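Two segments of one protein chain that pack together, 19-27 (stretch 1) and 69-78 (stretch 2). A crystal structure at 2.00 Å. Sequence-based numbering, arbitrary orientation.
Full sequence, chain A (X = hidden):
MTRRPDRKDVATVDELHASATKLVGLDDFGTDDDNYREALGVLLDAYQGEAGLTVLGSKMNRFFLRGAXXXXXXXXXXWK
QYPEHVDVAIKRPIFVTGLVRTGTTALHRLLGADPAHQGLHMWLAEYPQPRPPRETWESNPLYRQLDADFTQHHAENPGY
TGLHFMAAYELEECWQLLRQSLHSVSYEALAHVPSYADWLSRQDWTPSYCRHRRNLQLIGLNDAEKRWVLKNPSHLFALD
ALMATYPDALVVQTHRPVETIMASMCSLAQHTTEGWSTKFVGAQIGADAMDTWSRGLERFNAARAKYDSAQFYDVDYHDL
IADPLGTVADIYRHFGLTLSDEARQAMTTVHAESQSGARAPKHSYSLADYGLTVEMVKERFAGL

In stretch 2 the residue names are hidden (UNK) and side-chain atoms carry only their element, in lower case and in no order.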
# COMPACT_ATOMS: atom_id res chain seq x y z
N SER A 19 -5.13 5.17 -23.14
CA SER A 19 -3.92 5.90 -22.76
C SER A 19 -2.84 4.96 -22.23
O SER A 19 -1.66 5.17 -22.46
CB SER A 19 -4.23 6.95 -21.69
OG SER A 19 -5.04 7.99 -22.22
N ALA A 20 -3.26 3.92 -21.51
CA ALA A 20 -2.30 2.95 -20.98
C ALA A 20 -1.64 2.23 -22.15
O ALA A 20 -0.42 2.08 -22.20
CB ALA A 20 -3.01 1.95 -20.07
N THR A 21 -2.47 1.78 -23.10
CA THR A 21 -1.96 1.08 -24.27
C THR A 21 -1.09 1.99 -25.14
O THR A 21 -0.10 1.55 -25.72
CB THR A 21 -3.12 0.53 -25.12
OG1 THR A 21 -3.76 -0.54 -24.41
CG2 THR A 21 -2.61 0.01 -26.46
N LYS A 22 -1.45 3.27 -25.21
CA LYS A 22 -0.68 4.22 -26.01
C LYS A 22 0.73 4.38 -25.45
O LYS A 22 1.69 4.50 -26.20
CB LYS A 22 -1.39 5.57 -26.04
CG LYS A 22 -0.69 6.63 -26.88
CD LYS A 22 -1.43 7.96 -26.79
CE LYS A 22 -0.72 9.05 -27.56
NZ LYS A 22 -1.41 10.36 -27.39
N LEU A 23 0.84 4.37 -24.12
CA LEU A 23 2.12 4.54 -23.47
C LEU A 23 3.11 3.38 -23.63
O LEU A 23 4.27 3.60 -23.98
CB LEU A 23 1.91 4.83 -21.97
CG LEU A 23 3.16 5.19 -21.16
CD1 LEU A 23 3.76 6.48 -21.69
CD2 LEU A 23 2.78 5.34 -19.69
N VAL A 24 2.66 2.16 -23.38
CA VAL A 24 3.55 1.00 -23.48
C VAL A 24 3.34 0.09 -24.68
O VAL A 24 4.18 -0.78 -24.95
CB VAL A 24 3.50 0.15 -22.19
CG1 VAL A 24 4.07 0.95 -21.02
CG2 VAL A 24 2.07 -0.27 -21.90
N GLY A 25 2.23 0.26 -25.39
CA GLY A 25 1.98 -0.56 -26.56
C GLY A 25 1.38 -1.93 -26.28
O GLY A 25 1.22 -2.74 -27.19
N LEU A 26 1.05 -2.19 -25.02
CA LEU A 26 0.45 -3.47 -24.63
C LEU A 26 -1.07 -3.30 -24.58
O LEU A 26 -1.57 -2.23 -24.24
CB LEU A 26 0.97 -3.89 -23.26
CG LEU A 26 2.48 -4.06 -23.12
CD1 LEU A 26 2.82 -4.33 -21.66
CD2 LEU A 26 2.95 -5.21 -24.01
N ASP A 27 -1.81 -4.36 -24.91
CA ASP A 27 -3.27 -4.27 -24.88
C ASP A 27 -3.98 -5.45 -24.22
O ASP A 27 -5.21 -5.53 -24.26
CB ASP A 27 -3.83 -4.07 -26.29
CG ASP A 27 -3.34 -5.11 -27.27
OD1 ASP A 27 -3.29 -6.30 -26.90
OD2 ASP A 27 -3.02 -4.74 -28.42
N UNK A 69 -3.33 1.00 -14.63
CA UNK A 69 -3.62 0.15 -15.77
C UNK A 69 -2.35 -0.25 -16.52
O UNK A 69 -2.26 -1.35 -17.05
c UNK A 69 -6.02 1.02 -16.16
c UNK A 69 -6.93 1.56 -17.27
c UNK A 69 -6.56 -0.31 -15.64
c UNK A 69 -4.61 0.83 -16.73
N UNK A 70 -1.37 0.64 -16.56
CA UNK A 70 -0.11 0.32 -17.22
C UNK A 70 0.56 -0.79 -16.42
O UNK A 70 1.10 -1.74 -16.99
c UNK A 70 0.29 2.53 -18.32
c UNK A 70 2.23 1.10 -17.70
c UNK A 70 0.83 1.54 -17.30
N UNK A 71 0.52 -0.68 -15.09
CA UNK A 71 1.12 -1.69 -14.22
C UNK A 71 0.41 -3.02 -14.44
O UNK A 71 1.04 -4.09 -14.46
c UNK A 71 0.99 -1.26 -12.75
N UNK A 72 -0.91 -2.97 -14.60
CA UNK A 72 -1.71 -4.16 -14.84
C UNK A 72 -1.21 -4.83 -16.13
O UNK A 72 -0.99 -6.04 -16.17
c UNK A 72 -4.10 -4.99 -15.05
c UNK A 72 -5.56 -4.61 -15.33
c UNK A 72 -3.19 -3.79 -14.98
n UNK A 72 -7.55 -7.57 -14.50
n UNK A 72 -6.38 -5.81 -15.40
c UNK A 72 -6.87 -6.45 -14.34
n UNK A 72 -6.64 -5.99 -13.11
N UNK A 73 -1.02 -4.02 -17.17
CA UNK A 73 -0.53 -4.53 -18.46
C UNK A 73 0.85 -5.15 -18.33
O UNK A 73 1.12 -6.20 -18.92
c UNK A 73 -1.57 -1.57 -20.79
c UNK A 73 -1.80 -2.88 -20.05
c UNK A 73 -0.48 -3.40 -19.49
c UNK A 73 -2.43 -3.92 -20.97
N UNK A 74 1.73 -4.51 -17.57
CA UNK A 74 3.09 -5.02 -17.38
C UNK A 74 3.09 -6.37 -16.67
O UNK A 74 3.85 -7.26 -17.05
c UNK A 74 4.95 -1.74 -16.34
c UNK A 74 3.94 -4.02 -16.59
c UNK A 74 4.26 -2.70 -17.30
c UNK A 74 5.14 -2.96 -18.52
N UNK A 75 2.24 -6.53 -15.66
CA UNK A 75 2.17 -7.80 -14.94
C UNK A 75 1.63 -8.90 -15.85
O UNK A 75 2.15 -10.01 -15.86
c UNK A 75 1.28 -7.68 -13.70
o UNK A 75 1.98 -7.07 -12.63
N UNK A 76 0.58 -8.59 -16.61
CA UNK A 76 -0.02 -9.57 -17.51
C UNK A 76 1.03 -10.08 -18.50
O UNK A 76 1.13 -11.28 -18.76
n UNK A 76 -2.16 -12.33 -18.87
c UNK A 76 -2.45 -11.14 -18.35
c UNK A 76 -1.20 -8.95 -18.26
c UNK A 76 -1.97 -9.93 -19.13
o UNK A 76 -3.07 -11.01 -17.30
N UNK A 77 1.80 -9.15 -19.06
CA UNK A 77 2.84 -9.51 -20.01
C UNK A 77 3.95 -10.31 -19.33
O UNK A 77 4.48 -11.27 -19.89
o UNK A 77 4.41 -8.59 -21.62
c UNK A 77 3.43 -8.25 -20.65
N UNK A 78 4.31 -9.90 -18.11
CA UNK A 78 5.36 -10.59 -17.37
C UNK A 78 4.98 -12.05 -17.10
O UNK A 78 5.83 -12.94 -17.18
c UNK A 78 5.65 -9.87 -16.06

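Position 69 opens the visible part of a helix that begins earlier in the chain. Its side chain has four carbons and forks at the second; the first of them, CB, lies 3.9 Å from CB of Ala 20. This is the pattern of leucine, and the residue is Leu 69. CB points toward stretch 1 and is its closest atom to that methyl; the carbons beyond it lie farther off.

Position 70 carries three carbons, with the branch at CB itself. One branch carbon sits 3.7 Å from CA of Ala 20 and 4.0 Å from CD2 of Leu 23, while the other approaches CG1 of Val 24 at 3.8 Å. Three carbons in all, branched at CB, make this a valine: Val 70, with CG2 against Ala 20 and Leu 23 and CG1 against Val 24.

Position 71 has a single side-chain carbon, out of reach of stretch 1, and is Ala 71. At position 72 three carbons lead to a nitrogen and then to a carbon bearing two further nitrogens. This guanidinium group identifies Arg 72, which is out of reach of stretch 1 and hydrogen-bonds elsewhere in the structure.

Position 73 again shows four carbons forked at the second. One terminal carbon lies 3.9 Å from CB of Ala 20, 4.0 Å from CG2 of Val 24 and 3.5 Å from the backbone O of Leu 26; the other is 3.9 Å from C of Asp 27. This is Leu 73, with CD1 making the first three contacts and CD2 the last. Its 88 Å² of covered surface is the largest share of any residue in the two stretches.

Position 74 has the same four-carbon fork. CB points sideways, but the end of the side chain comes nearer, and a terminal carbon reaches 4.1 Å from CD1 of Leu 26. It is Leu 74, and that carbon is CD2.

Position 75, one carbon followed by one oxygen, is Ser 75, which makes no contact with stretch 1. Position 76 has three carbons, the third carrying an oxygen and a nitrogen: the amide of Gln 76, whose CB points toward stretch 1 while its end leads away. Position 77 has one carbon followed by one oxygen, and its CB lies 4.1 Å from CD1 of Leu 26; it is Ser 77, whose OG is hydrogen-bonded elsewhere in the structure. The lone carbon at position 78 marks Ala 78, beyond contact.

The contact is apolar, without a hydrogen bond across it. The helix axes approach to 9.2 Å at a crossing angle of -58°, and the small Ala 20 accompanies a separation of 5.1 Å between CA of Ala 20 and CA of Val 70. Gly 25, with positive phi, ends the helical course of stretch 1, and Leu 26 then lies along positions 73, 74 and 77. Within stretch 1, OG1 of Thr 21 donates a hydrogen bond to O of Leu 26 at 2.8 Å, satisfying this carbonyl beside the methyl groups of Leu 73.

Stretch 2 69-78: LVARLLSQSA
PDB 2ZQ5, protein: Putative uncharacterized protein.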